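Local structure of aspartate--tRNA(Asp/Asn) ligase (Thermus thermophilus, 1N9W) at residues B[235-238]-B[239-243]; B[247-250]-B[251-254]. The protein charges both tRNA(Asp) and tRNA(Asn) with L-aspartate, which it first activates with ATP to form Asp-AMP. All coordinates share one frame; numbering follows the deposited sequence.

Contact 1 of 2, residues B[235-238]-B[239-243]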
ATOM      1  N   GLU B 235       5.889 -14.567  12.307  1.00 35.96           N
ATOM      2  CA  GLU B 235       7.196 -14.387  12.944  1.00 35.78           C
ATOM      3  C   GLU B 235       8.225 -13.930  11.928  1.00 34.37           C
ATOM      4  O   GLU B 235       8.980 -12.989  12.171  1.00 34.19           O
ATOM      5  CB  GLU B 235       7.672 -15.701  13.583  1.00 37.69           C
ATOM      6  CG  GLU B 235       7.180 -15.917  15.010  1.00 42.10           C
ATOM      7  CD  GLU B 235       7.666 -17.247  15.610  1.00 43.53           C
ATOM      8  OE1 GLU B 235       8.866 -17.574  15.475  1.00 43.61           O
ATOM      9  OE2 GLU B 235       6.848 -17.947  16.229  1.00 45.91           O
ATOM     10  N   ALA B 236       8.256 -14.613  10.791  1.00 32.97           N
ATOM     11  CA  ALA B 236       9.200 -14.281   9.731  1.00 34.32           C
ATOM     12  C   ALA B 236       8.832 -12.914   9.149  1.00 33.80           C
ATOM     13  O   ALA B 236       9.710 -12.105   8.855  1.00 34.32           O
ATOM     14  CB  ALA B 236       9.163 -15.361   8.646  1.00 33.22           C
ATOM     15  N   LEU B 237       7.529 -12.674   8.999  1.00 33.01           N
ATOM     16  CA  LEU B 237       7.013 -11.415   8.480  1.00 32.81           C
ATOM     17  C   LEU B 237       7.497 -10.258   9.356  1.00 33.19           C
ATOM     18  O   LEU B 237       8.045  -9.278   8.858  1.00 32.48           O
ATOM     19  CB  LEU B 237       5.480 -11.443   8.462  1.00 32.27           C
ATOM     20  CG  LEU B 237       4.718 -10.159   8.106  1.00 32.28           C
ATOM     21  CD1 LEU B 237       4.994  -9.774   6.664  1.00 29.60           C
ATOM     22  CD2 LEU B 237       3.223 -10.382   8.326  1.00 31.65           C
ATOM     23  N   LEU B 238       7.299 -10.389  10.667  1.00 32.64           N
ATOM     24  CA  LEU B 238       7.711  -9.366  11.622  1.00 32.39           C
ATOM     25  C   LEU B 238       9.203  -9.100  11.592  1.00 32.52           C
ATOM     26  O   LEU B 238       9.636  -7.946  11.666  1.00 32.33           O
ATOM     27  CB  LEU B 238       7.312  -9.766  13.039  1.00 33.67           C
ATOM     28  CG  LEU B 238       5.835  -9.581  13.375  1.00 33.64           C
ATOM     29  CD1 LEU B 238       5.473 -10.439  14.568  1.00 33.63           C
ATOM     30  CD2 LEU B 238       5.558  -8.111  13.635  1.00 32.61           C
ATOM     31  N   ALA B 239       9.992 -10.164  11.493  1.00 31.61           N
ATOM     32  CA  ALA B 239      11.447 -10.026  11.460  1.00 31.65           C
ATOM     33  C   ALA B 239      11.842  -9.152  10.281  1.00 29.93           C
ATOM     34  O   ALA B 239      12.715  -8.292  10.393  1.00 29.50           O
ATOM     35  CB  ALA B 239      12.105 -11.411  11.338  1.00 31.64           C
ATOM     36  N   GLU B 240      11.195  -9.382   9.146  1.00 30.60           N
ATOM     37  CA  GLU B 240      11.469  -8.598   7.946  1.00 31.54           C
ATOM     38  C   GLU B 240      11.074  -7.135   8.177  1.00 29.58           C
ATOM     39  O   GLU B 240      11.861  -6.227   7.925  1.00 29.21           O
ATOM     40  CB  GLU B 240      10.680  -9.174   6.770  1.00 36.13           C
ATOM     41  CG  GLU B 240      10.843  -8.419   5.455  1.00 41.97           C
ATOM     42  CD  GLU B 240      11.710  -9.159   4.466  1.00 46.20           C
ATOM     43  OE1 GLU B 240      11.817 -10.403   4.586  1.00 48.90           O
ATOM     44  OE2 GLU B 240      12.276  -8.508   3.552  1.00 48.79           O
ATOM     45  N   MET B 241       9.853  -6.925   8.662  1.00 28.39           N
ATOM     46  CA  MET B 241       9.339  -5.584   8.918  1.00 28.55           C
ATOM     47  C   MET B 241      10.314  -4.755   9.771  1.00 29.62           C
ATOM     48  O   MET B 241      10.684  -3.639   9.395  1.00 29.19           O
ATOM     49  CB  MET B 241       7.953  -5.685   9.568  1.00 24.68           C
ATOM     50  CG  MET B 241       6.877  -6.232   8.628  1.00 23.48           C
ATOM     51  SD  MET B 241       5.377  -6.775   9.507  1.00 14.25           S
ATOM     52  CE  MET B 241       4.722  -5.236   9.869  1.00 16.69           C
ATOM     53  N   LEU B 242      10.743  -5.310  10.902  1.00 31.19           N
ATOM     54  CA  LEU B 242      11.684  -4.640  11.797  1.00 32.20           C
ATOM     55  C   LEU B 242      13.030  -4.373  11.129  1.00 31.20           C
ATOM     56  O   LEU B 242      13.662  -3.339  11.365  1.00 31.12           O
ATOM     57  CB  LEU B 242      11.894  -5.491  13.054  1.00 31.87           C
ATOM     58  CG  LEU B 242      10.861  -5.287  14.175  1.00 36.08           C
ATOM     59  CD1 LEU B 242       9.444  -5.375  13.622  1.00 35.54           C
ATOM     60  CD2 LEU B 242      11.080  -6.339  15.256  1.00 36.86           C
ATOM     61  N   GLU B 243      13.458  -5.309  10.293  1.00 31.03           N
ATOM     62  CA  GLU B 243      14.729  -5.188   9.580  1.00 32.05           C
ATOM     63  C   GLU B 243      14.683  -3.998   8.617  1.00 30.75           C
ATOM     64  O   GLU B 243      15.648  -3.248   8.494  1.00 28.91           O
ATOM     65  CB  GLU B 243      14.991  -6.472   8.796  1.00 36.00           C
ATOM     66  CG  GLU B 243      16.425  -6.638   8.346  1.00 41.75           C
ATOM     67  CD  GLU B 243      17.348  -6.890   9.513  1.00 46.75           C
ATOM     68  OE1 GLU B 243      16.984  -7.713  10.388  1.00 49.52           O
ATOM     69  OE2 GLU B 243      18.442  -6.280   9.562  1.00 48.83           O
TER
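A chi1 of 173° sends CG of L237 out opposite its own backbone N, while CG of M241 is turned back beside its backbone N (chi1 -68°), and the two side chains converge one helical turn apart and meet at a slant. The thioether does the touching: SD of M241 lies 3.7 Å from the branch carbon CG of L237, with CD1 of the leucine farther off. A bend at chi3 then carries the terminal methyl CE onward from the sulfur. On its way, CG of M241 passes 3.3 Å from O of L237, the carbonyl that also accepts N of M241 in a 3.0 Å hydrogen bond lying in the carbonyl plane. L238 reaches the same sulfur more loosely, CD2 to SD 4.3 Å. Its own carbonyl takes N of L242 in a nearly straight bond (N-H...O 176°), and CD1 of L242 folds back to 3.2 Å from that oxygen. Two i to i+4 bonds precede these, N of A239 to O of E235 and N of E240 to O of A236.

An alanine here, lacking the sulfur and its methyl, would probably open a gap beside CG of L237 and CD2 of L238.

The apolar flank is enclosed by other parts of the fold: L237 meets F135 of helix 119-141 and F390 and I392 of strand 387-393, while L238 and L242 pack on W311. E235 accepts a hydrogen bond from N of D266 and forms a salt bridge with R269; E240 forms one with R141. This is regular alpha-helical i to i+4 packing, in which helix 227-248 lies against the antiparallel sheet of the class II synthetase catalytic domain, near A394 of the predicted ATP site.

Contact 2 of 2, residues B[247-250]-B[251-254]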
ATOM      1  N   ASN B 247      16.967  -0.656   8.690  1.00 32.59           N
ATOM      2  CA  ASN B 247      17.818  -0.265   7.571  1.00 33.35           C
ATOM      3  C   ASN B 247      17.425   1.024   6.856  1.00 32.38           C
ATOM      4  O   ASN B 247      18.295   1.769   6.414  1.00 32.40           O
ATOM      5  CB  ASN B 247      17.907  -1.397   6.544  1.00 34.54           C
ATOM      6  CG  ASN B 247      18.573  -2.645   7.108  1.00 38.17           C
ATOM      7  OD1 ASN B 247      19.373  -2.571   8.042  1.00 38.24           O
ATOM      8  ND2 ASN B 247      18.256  -3.797   6.527  1.00 40.57           N
ATOM      9  N   THR B 248      16.130   1.295   6.737  1.00 31.02           N
ATOM     10  CA  THR B 248      15.705   2.499   6.039  1.00 31.58           C
ATOM     11  C   THR B 248      15.218   3.640   6.934  1.00 30.74           C
ATOM     12  O   THR B 248      15.045   4.761   6.460  1.00 32.47           O
ATOM     13  CB  THR B 248      14.634   2.168   4.963  1.00 31.56           C
ATOM     14  OG1 THR B 248      13.455   1.647   5.589  1.00 29.58           O
ATOM     15  CG2 THR B 248      15.185   1.125   3.978  1.00 30.74           C
ATOM     16  N   ALA B 249      15.006   3.372   8.218  1.00 27.55           N
ATOM     17  CA  ALA B 249      14.556   4.418   9.144  1.00 27.34           C
ATOM     18  C   ALA B 249      15.379   4.417  10.431  1.00 27.83           C
ATOM     19  O   ALA B 249      14.867   4.705  11.521  1.00 24.95           O
ATOM     20  CB  ALA B 249      13.070   4.238   9.467  1.00 24.34           C
ATOM     21  N   GLY B 250      16.663   4.092  10.292  1.00 28.40           N
ATOM     22  CA  GLY B 250      17.557   4.047  11.432  1.00 27.63           C
ATOM     23  C   GLY B 250      17.595   5.337  12.224  1.00 28.20           C
ATOM     24  O   GLY B 250      17.436   5.324  13.444  1.00 30.31           O
ATOM     25  N   ASP B 251      17.803   6.455  11.540  1.00 28.45           N
ATOM     26  CA  ASP B 251      17.874   7.749  12.212  1.00 28.76           C
ATOM     27  C   ASP B 251      16.633   8.058  13.028  1.00 28.66           C
ATOM     28  O   ASP B 251      16.726   8.600  14.130  1.00 29.65           O
ATOM     29  CB  ASP B 251      18.108   8.867  11.197  1.00 29.97           C
ATOM     30  CG  ASP B 251      19.438   8.737  10.502  1.00 31.97           C
ATOM     31  OD1 ASP B 251      20.377   8.185  11.122  1.00 32.88           O
ATOM     32  OD2 ASP B 251      19.564   9.196   9.342  1.00 32.20           O
ATOM     33  N   GLU B 252      15.470   7.729  12.480  1.00 27.12           N
ATOM     34  CA  GLU B 252      14.218   7.964  13.175  1.00 26.58           C
ATOM     35  C   GLU B 252      14.178   7.129  14.459  1.00 27.45           C
ATOM     36  O   GLU B 252      13.816   7.615  15.536  1.00 26.19           O
ATOM     37  CB  GLU B 252      13.029   7.591  12.276  1.00 25.43           C
ATOM     38  CG  GLU B 252      12.625   8.623  11.213  1.00 25.73           C
ATOM     39  CD  GLU B 252      13.600   8.734  10.032  1.00 25.84           C
ATOM     40  OE1 GLU B 252      14.293   7.750   9.713  1.00 25.50           O
ATOM     41  OE2 GLU B 252      13.642   9.808   9.413  1.00 27.66           O
ATOM     42  N   ILE B 253      14.562   5.866  14.346  1.00 27.53           N
ATOM     43  CA  ILE B 253      14.557   4.985  15.503  1.00 29.68           C
ATOM     44  C   ILE B 253      15.484   5.516  16.594  1.00 32.46           C
ATOM     45  O   ILE B 253      15.089   5.614  17.759  1.00 32.43           O
ATOM     46  CB  ILE B 253      14.961   3.569  15.085  1.00 27.94           C
ATOM     47  CG1 ILE B 253      13.830   2.969  14.240  1.00 26.10           C
ATOM     48  CG2 ILE B 253      15.260   2.720  16.316  1.00 28.51           C
ATOM     49  CD1 ILE B 253      14.211   1.721  13.481  1.00 25.87           C
ATOM     50  N   ARG B 254      16.706   5.874  16.212  1.00 34.17           N
ATOM     51  CA  ARG B 254      17.667   6.405  17.169  1.00 35.20           C
ATOM     52  C   ARG B 254      17.224   7.746  17.749  1.00 36.42           C
ATOM     53  O   ARG B 254      17.392   8.001  18.941  1.00 37.82           O
ATOM     54  CB  ARG B 254      19.040   6.549  16.513  1.00 35.82           C
ATOM     55  CG  ARG B 254      19.762   5.229  16.314  1.00 37.63           C
ATOM     56  CD  ARG B 254      21.183   5.464  15.835  1.00 40.34           C
ATOM     57  NE  ARG B 254      21.235   5.895  14.434  1.00 40.15           N
ATOM     58  CZ  ARG B 254      21.024   5.086  13.401  1.00 40.69           C
ATOM     59  NH1 ARG B 254      20.746   3.803  13.612  1.00 41.51           N
ATOM     60  NH2 ARG B 254      21.102   5.550  12.162  1.00 39.93           N
TER
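D251 opens the second segment next to G250, and its carboxylate reaches forward along the helix to R254. E252 instead reaches back. Its CG stands beside the backbone N (chi1 -80°) and the chain bends at chi2, which brings OE1 to 3.4 Å from CA of A249 and alongside the alanine methyl. This is a contact with carbon, and the acidic side chain is also flanked by A123, K126 and V127 of helix 119-141.

I253 supplies the first bond of the new turn, its N donating to O of A249 at 3.1 Å in the carbonyl plane. The branch CG1 of I253 lies 3.4 Å from that same oxygen, and the side chain also packs on A245 and L246 of the preceding helix. A249 is thus a helix junction: it is the first residue to leave the helical backbone of 227-248 and also the N-cap of helix 250-255, its carbonyl accepting the opening i to i+4 bond. The chain therefore changes direction between the two helices within about one residue.

R254 follows with a second such bond, N to O of G250 at 2.9 Å and nearly straight (172°). Its side chain, bent at chi3, doubles back over the glycine, placing O of G250 3.6 Å above the guanidinium plane, over its centre. G250 has no side chain, and the guanidinium lies close over its backbone. NH2 of R254 forms a salt bridge with OD1 of D251 at 2.9 Å, meeting the oxygen from above the carboxylate plane. The N-H...O angle of 137° makes this bond markedly bent, and the pair is spaced i to i+3 on an exposed side of the helix.

Both contacts draw on helix 227-248, contact 1 within its body and contact 2 where it ends and helix 250-255 begins; their centres are 15 Å apart, and they follow one another along the chain. Contact 1 is buried, and its side-chain chemistry is apolar, a methionine sulfur among leucines, with E235 and E240 paired to arginines outside the segments. Contact 2 is only partly buried: A249 and I253 are buried, while the charged D251 and R254 pair with each other on the surface. Helix 119-141 borders both. Contact 1 also reaches the catalytic sheet near the predicted ATP site, whereas contact 2 lies away from the annotated sites.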